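Local coordinates for malonyl CoA:acyl carrier protein malonyltransferase (PDB 1NM2) that probably transfers the malonyl group of malonyl-CoA to the acyl carrier protein, a step of fatty acid biosynthesis, at residues V6-G11 and V276-T281; D56-Q61 and R123-A128; S139-G144 and I169-T174. All coordinates share one frame; numbering follows the deposited sequence.

Interaction 1 of 3, residues V6-G11 and V276-T281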
# COMPACT_ATOMS: atom_id res chain seq x y z
N VAL A 6 -7.15 2.06 -6.86
CA VAL A 6 -5.94 1.89 -6.07
C VAL A 6 -6.21 1.70 -4.58
O VAL A 6 -7.23 2.15 -4.05
CB VAL A 6 -4.96 3.08 -6.25
CG1 VAL A 6 -4.63 3.28 -7.74
CG2 VAL A 6 -5.55 4.35 -5.65
N ALA A 7 -5.29 1.02 -3.90
CA ALA A 7 -5.40 0.75 -2.47
C ALA A 7 -4.18 1.32 -1.75
O ALA A 7 -3.05 1.17 -2.22
CB ALA A 7 -5.51 -0.75 -2.23
N PRO A 8 -4.39 1.96 -0.58
CA PRO A 8 -3.30 2.55 0.20
C PRO A 8 -2.42 1.58 0.99
O PRO A 8 -2.66 0.37 1.00
CB PRO A 8 -4.03 3.53 1.12
CG PRO A 8 -5.29 2.77 1.42
CD PRO A 8 -5.69 2.19 0.07
N GLY A 9 -1.40 2.14 1.63
CA GLY A 9 -0.47 1.35 2.42
C GLY A 9 -0.39 1.86 3.85
O GLY A 9 -1.21 2.69 4.26
N GLN A 10 0.58 1.36 4.62
CA GLN A 10 0.74 1.75 6.02
C GLN A 10 0.81 3.26 6.21
O GLN A 10 1.44 3.97 5.43
CB GLN A 10 2.00 1.12 6.62
CG GLN A 10 1.84 -0.35 6.99
CD GLN A 10 2.91 -0.83 7.94
OE1 GLN A 10 3.09 -0.29 9.03
NE2 GLN A 10 3.64 -1.86 7.53
N GLY A 11 0.17 3.72 7.28
CA GLY A 11 0.14 5.14 7.57
C GLY A 11 -1.23 5.70 7.29
O GLY A 11 -1.64 6.70 7.88
N VAL A 276 -9.53 3.07 -2.50
CA VAL A 276 -10.39 2.40 -1.52
C VAL A 276 -10.07 2.84 -0.10
O VAL A 276 -9.12 3.57 0.14
CB VAL A 276 -10.28 0.85 -1.63
CG1 VAL A 276 -10.75 0.41 -3.02
CG2 VAL A 276 -8.83 0.39 -1.38
N CYS A 277 -10.89 2.39 0.85
CA CYS A 277 -10.71 2.75 2.25
C CYS A 277 -9.45 2.12 2.83
O CYS A 277 -9.16 0.95 2.59
CB CYS A 277 -11.93 2.30 3.06
SG CYS A 277 -11.82 2.62 4.82
N PRO A 278 -8.68 2.89 3.62
CA PRO A 278 -8.88 4.29 4.01
C PRO A 278 -8.16 5.22 3.04
O PRO A 278 -6.93 5.29 3.03
CB PRO A 278 -8.28 4.32 5.41
CG PRO A 278 -7.09 3.41 5.26
CD PRO A 278 -7.63 2.25 4.44
N GLY A 279 -8.93 5.94 2.23
CA GLY A 279 -8.34 6.82 1.24
C GLY A 279 -7.86 8.18 1.70
O GLY A 279 -8.06 8.57 2.86
N GLY A 280 -7.22 8.89 0.78
CA GLY A 280 -6.70 10.21 1.09
C GLY A 280 -5.25 10.40 0.66
O GLY A 280 -4.93 11.36 -0.03
N THR A 281 -4.38 9.48 1.06
CA THR A 281 -2.97 9.56 0.74
C THR A 281 -2.66 9.44 -0.76
O THR A 281 -2.01 10.32 -1.33
CB THR A 281 -2.16 8.49 1.50
OG1 THR A 281 -2.66 7.19 1.19
CG2 THR A 281 -2.27 8.72 3.01

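Interaction 2 of 3, residues D56-Q61 and R123-A128. With ACY (acetic acid), chain D.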
# COMPACT_ATOMS: atom_id res chain seq x y z
N ASP A 56 1.04 -1.11 15.10
CA ASP A 56 1.64 -2.44 15.10
C ASP A 56 1.64 -2.90 13.64
O ASP A 56 0.59 -3.17 13.06
CB ASP A 56 0.77 -3.37 15.95
CG ASP A 56 1.32 -4.78 16.04
OD1 ASP A 56 2.07 -5.21 15.14
OD2 ASP A 56 0.98 -5.47 17.02
N THR A 57 2.82 -3.01 13.04
CA THR A 57 2.90 -3.42 11.64
C THR A 57 2.25 -4.77 11.35
O THR A 57 1.73 -4.99 10.25
CB THR A 57 4.38 -3.43 11.16
OG1 THR A 57 4.44 -3.83 9.79
CG2 THR A 57 5.22 -4.37 12.00
N SER A 58 2.24 -5.68 12.32
CA SER A 58 1.63 -6.99 12.10
C SER A 58 0.10 -6.87 12.08
O SER A 58 -0.61 -7.72 11.54
CB SER A 58 2.07 -7.99 13.18
OG SER A 58 1.67 -7.58 14.47
N VAL A 59 -0.40 -5.78 12.67
CA VAL A 59 -1.83 -5.51 12.72
C VAL A 59 -2.24 -4.61 11.55
O VAL A 59 -3.22 -4.90 10.85
CB VAL A 59 -2.22 -4.80 14.05
CG1 VAL A 59 -3.66 -4.29 13.97
CG2 VAL A 59 -2.08 -5.76 15.22
N ALA A 60 -1.49 -3.54 11.34
CA ALA A 60 -1.80 -2.59 10.28
C ALA A 60 -1.95 -3.19 8.88
O ALA A 60 -2.88 -2.84 8.16
CB ALA A 60 -0.76 -1.47 10.25
N GLN A 61 -1.04 -4.08 8.50
CA GLN A 61 -1.12 -4.66 7.16
C GLN A 61 -2.42 -5.41 6.88
O GLN A 61 -3.13 -5.09 5.92
CB GLN A 61 0.13 -5.51 6.89
CG GLN A 61 1.38 -4.64 6.86
CD GLN A 61 2.60 -5.31 6.26
OE1 GLN A 61 2.48 -6.16 5.39
NE2 GLN A 61 3.78 -4.90 6.70
N ARG A 123 2.98 -11.28 5.95
CA ARG A 123 3.82 -10.18 5.48
C ARG A 123 4.13 -9.26 6.66
O ARG A 123 5.29 -8.93 6.91
CB ARG A 123 3.09 -9.38 4.39
CG ARG A 123 3.92 -8.27 3.73
CD ARG A 123 3.08 -7.52 2.71
NE ARG A 123 3.85 -6.66 1.82
CZ ARG A 123 4.20 -5.41 2.08
NH1 ARG A 123 3.85 -4.83 3.23
NH2 ARG A 123 4.89 -4.71 1.19
N GLY A 124 3.09 -8.85 7.38
CA GLY A 124 3.26 -7.96 8.51
C GLY A 124 4.10 -8.52 9.65
O GLY A 124 4.92 -7.80 10.23
N LEU A 125 3.89 -9.78 9.98
CA LEU A 125 4.65 -10.42 11.04
C LEU A 125 6.11 -10.55 10.61
O LEU A 125 7.01 -10.23 11.38
CB LEU A 125 4.08 -11.81 11.34
CG LEU A 125 2.68 -11.86 11.98
CD1 LEU A 125 2.10 -13.26 11.86
CD2 LEU A 125 2.77 -11.43 13.44
N ALA A 126 6.34 -11.00 9.38
CA ALA A 126 7.70 -11.18 8.86
C ALA A 126 8.51 -9.89 8.84
O ALA A 126 9.69 -9.90 9.17
CB ALA A 126 7.66 -11.79 7.46
N MET A 127 7.88 -8.80 8.42
CA MET A 127 8.58 -7.51 8.37
C MET A 127 8.83 -6.97 9.77
O MET A 127 9.84 -6.31 10.02
CB MET A 127 7.76 -6.52 7.52
CG MET A 127 7.71 -6.93 6.04
SD MET A 127 6.70 -5.89 4.96
CE MET A 127 7.83 -4.52 4.69
N ALA A 128 7.93 -7.26 10.70
CA ALA A 128 8.12 -6.82 12.08
C ALA A 128 9.33 -7.54 12.65
O ALA A 128 10.21 -6.93 13.26
CB ALA A 128 6.88 -7.13 12.91
C ACY D . 5.18 -1.39 4.09
O ACY D . 4.60 -1.36 5.26
OXT ACY D . 5.30 -2.40 3.32
CH3 ACY D . 5.75 -0.05 3.66

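Interaction 3 of 3, residues S139-G144 and I169-T174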
# COMPACT_ATOMS: atom_id res chain seq x y z
N SER A 139 12.64 7.64 6.75
CA SER A 139 12.41 9.06 6.96
C SER A 139 12.08 9.73 5.64
O SER A 139 12.72 9.44 4.63
CB SER A 139 13.63 9.73 7.58
OG SER A 139 13.91 9.22 8.87
N ALA A 140 11.08 10.60 5.64
CA ALA A 140 10.69 11.31 4.43
C ALA A 140 11.53 12.58 4.31
O ALA A 140 11.88 13.20 5.32
CB ALA A 140 9.21 11.67 4.49
N LEU A 141 11.87 12.94 3.08
CA LEU A 141 12.64 14.14 2.81
C LEU A 141 11.68 15.21 2.30
O LEU A 141 11.05 15.02 1.26
CB LEU A 141 13.72 13.87 1.76
CG LEU A 141 15.01 13.16 2.17
CD1 LEU A 141 14.71 11.83 2.83
CD2 LEU A 141 15.87 12.95 0.94
N LEU A 142 11.57 16.32 3.02
CA LEU A 142 10.66 17.39 2.62
C LEU A 142 11.41 18.50 1.90
O LEU A 142 12.21 19.21 2.50
CB LEU A 142 9.92 17.94 3.84
CG LEU A 142 9.28 16.88 4.74
CD1 LEU A 142 8.54 17.56 5.89
CD2 LEU A 142 8.33 16.00 3.93
N GLY A 143 11.14 18.65 0.61
CA GLY A 143 11.81 19.66 -0.19
C GLY A 143 12.99 19.06 -0.93
O GLY A 143 13.27 17.87 -0.78
N GLY A 144 13.67 19.87 -1.72
CA GLY A 144 14.82 19.40 -2.46
C GLY A 144 14.48 18.83 -3.82
O GLY A 144 13.32 18.82 -4.24
N ILE A 169 10.35 11.66 -1.79
CA ILE A 169 11.33 10.61 -1.55
C ILE A 169 11.38 10.19 -0.07
O ILE A 169 11.39 11.03 0.83
CB ILE A 169 12.77 11.09 -1.92
CG1 ILE A 169 12.84 11.50 -3.40
CG2 ILE A 169 13.77 9.99 -1.61
CD1 ILE A 169 12.81 10.35 -4.38
N VAL A 170 11.42 8.89 0.17
CA VAL A 170 11.53 8.38 1.54
C VAL A 170 12.83 7.57 1.62
O VAL A 170 13.04 6.63 0.85
CB VAL A 170 10.37 7.45 1.93
CG1 VAL A 170 10.61 6.88 3.31
CG2 VAL A 170 9.05 8.22 1.90
N ALA A 171 13.69 7.95 2.55
CA ALA A 171 14.97 7.27 2.74
C ALA A 171 14.82 6.20 3.82
O ALA A 171 14.00 6.35 4.73
CB ALA A 171 16.05 8.27 3.14
N ALA A 172 15.60 5.13 3.71
CA ALA A 172 15.55 4.05 4.68
C ALA A 172 16.92 3.43 4.88
O ALA A 172 17.71 3.33 3.94
CB ALA A 172 14.56 2.98 4.22
N GLY A 173 17.20 3.03 6.11
CA GLY A 173 18.48 2.42 6.43
C GLY A 173 18.59 2.28 7.93
O GLY A 173 17.57 2.23 8.63
N THR A 174 19.82 2.22 8.44
CA THR A 174 20.04 2.09 9.87
C THR A 174 19.76 3.43 10.55
O THR A 174 19.77 4.48 9.90
CB THR A 174 21.49 1.66 10.20
OG1 THR A 174 22.40 2.70 9.81
CG2 THR A 174 21.85 0.38 9.47
O HOH W 1 11.46 14.30 -1.25
O HOH W 2 8.94 12.95 1.10

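Interaction 1 of 3, residues V6-G11 and V276-T281
Ala7 and Pro8, leaving the end of strand 3-7, rest on Val276 and Pro278 in the loop after strand 272-275, where two neighbouring parallel strands of the alpha/beta hydrolase-like core run out. The last backbone link joins Val276 N to Val6 O at 2.9 Å, almost straight on to the carbonyl. Beyond it, side chains take over. Val276 has CG2 in the crowded position between its backbone N and carbonyl carbon (chi1 -62° puts CG1 beside N), and this methyl lies 3.6 Å from Ala7 CB. A residue as small as alanine suits Ala7, whose methyl also touches Thr103 of helix 100-107.

The ring of Pro8 stands at about a right angle to Val276, its CD 3.9 Å from Val276 CG2. Farther along, Pro8 CG packs 3.9 Å from CD of Pro278 and lies 3.4 Å from Pro278 O. The cis peptide bond before Pro278, which a proline readily adopts, turns the loop there so that this carbonyl and the Pro278 ring both face Pro8. Thr281, the first residue of helix 281-289, carries OG1 between backbone N and carbonyl carbon, 3.9 Å from Pro8 CB, and this hydroxyl is weakly hydrogen-bonded to OE2 of Glu275.

Interaction 2 of 3, residues D56-Q61 and R123-A128
Arg123 NH1 donates to Gln61 OE1 at 2.9 Å along a nearly straight line (171°). The oxygen lies in the guanidinium plane, but NH1 comes in from above the amide plane and not on a lone pair; the amide and guanidinium planes are 60° apart. With CG anti to the backbone N and the chain extended to NE, arginine is long enough to present both terminal nitrogens to the acetate that mimics a malonyl group. NH1 meets the acetate OXT at 2.8 Å, and NH2 reaches the same oxygen at 3.2 Å. Ser98 OG, part of a probable nucleophile elbow, is hydrogen-bonded to both NH2 and the acetate. A leucine in place of Arg123 would probably leave the acetate without its charged mate and Gln61 OE1 without this donor, its amide freer to turn.

That amide has further ties through NE2, weakly to Met127 SD at 3.5 Å and weakly to Thr57 OG1 at 3.3 Å. Met127 SD also sits over one face of the guanidinium, displaced toward its rim. Glycine suits position 124 because a CB there would clash with Thr57 O; its absence lets the axes of 57-61 and 123-128 come within 7.4 Å, nearly antiparallel (153°). Beside Gly124, Leu125 CD2 touches Ser58 CB, and Thr57 CG2 presses tightly on Ala128 CB at 3.3 Å. Helix 57-75 covers one flank of helix 113-132, while helix 207-217 packs against Arg123, Ala126 and Met127.

Interaction 3 of 3, residues S139-G144 and I169-T174
Leu141 leans across to Ile169 and Ala171 on the neighbouring antiparallel strand. Its CB lies 3.8 Å from Ile169 O. From there chi1 of -79° sets CG beside the backbone N and anti to the carbonyl carbon, and the side chain forks at CG. One tip, CD1, packs on Ala171 CB at 3.8 Å and also passes 4.0 Å from Ile169 O. The other, CD2, grazes Ile169 CG2 at 4.4 Å. A branched leucine can thus serve two neighbours at once, while the short side chain of Ala171 lets CD1 settle over it.

In the backbone, Ser139 and Ala171 form a hydrogen-bonded pair, Ser139 N to Ala171 O at 2.8 Å and Ala171 N to Ser139 O at 2.7 Å. These are the two central strands of the ferredoxin-like subdomain, as in other FabD enzymes, with strand 189-194 beside one and strand 159-165 beside the other. Helices 146-155 and 175-183 cover the face bearing Leu141, Ile169 and Ala171, and small or apolar residues suit it; Ser139 is on this face too.

At the Leu141 end the strands draw apart. Leu141 N still donates to Ile169 O at 3.0 Å, but a water bridges Leu141 O and Ile169 N, donating to that carbonyl oxygen at 2.6 Å. A second water donates to both Leu141 O and Ile169 O. On the other face, Ala140 and Val170 form a non-hydrogen-bonded pair, both side chains touching Leu195.

Strand 3-7 starts the chain, and interaction 1 closes only when the chain returns at 276-281, so it encloses most of the chain. Inside that long loop, interaction 2 joins helix 57-75 to helix 113-132, with strand 93-96 and helix 100-107 in the excursion between. Helix 113-132 then leads into strand 136-143, where interaction 3 opens, to close across helix 146-155 and strand 159-165. Interactions 2 and 3 follow in series, and none cross. Interactions 1 and 2 touch, since the Gln10 side chain packs against Thr57 and Gln61; interaction 1 joins two neighbouring strand ends of the core, interaction 2 two of the helices packed around it. Interaction 3, its centre about 20 Å from that of interaction 1, belongs to the smaller subdomain.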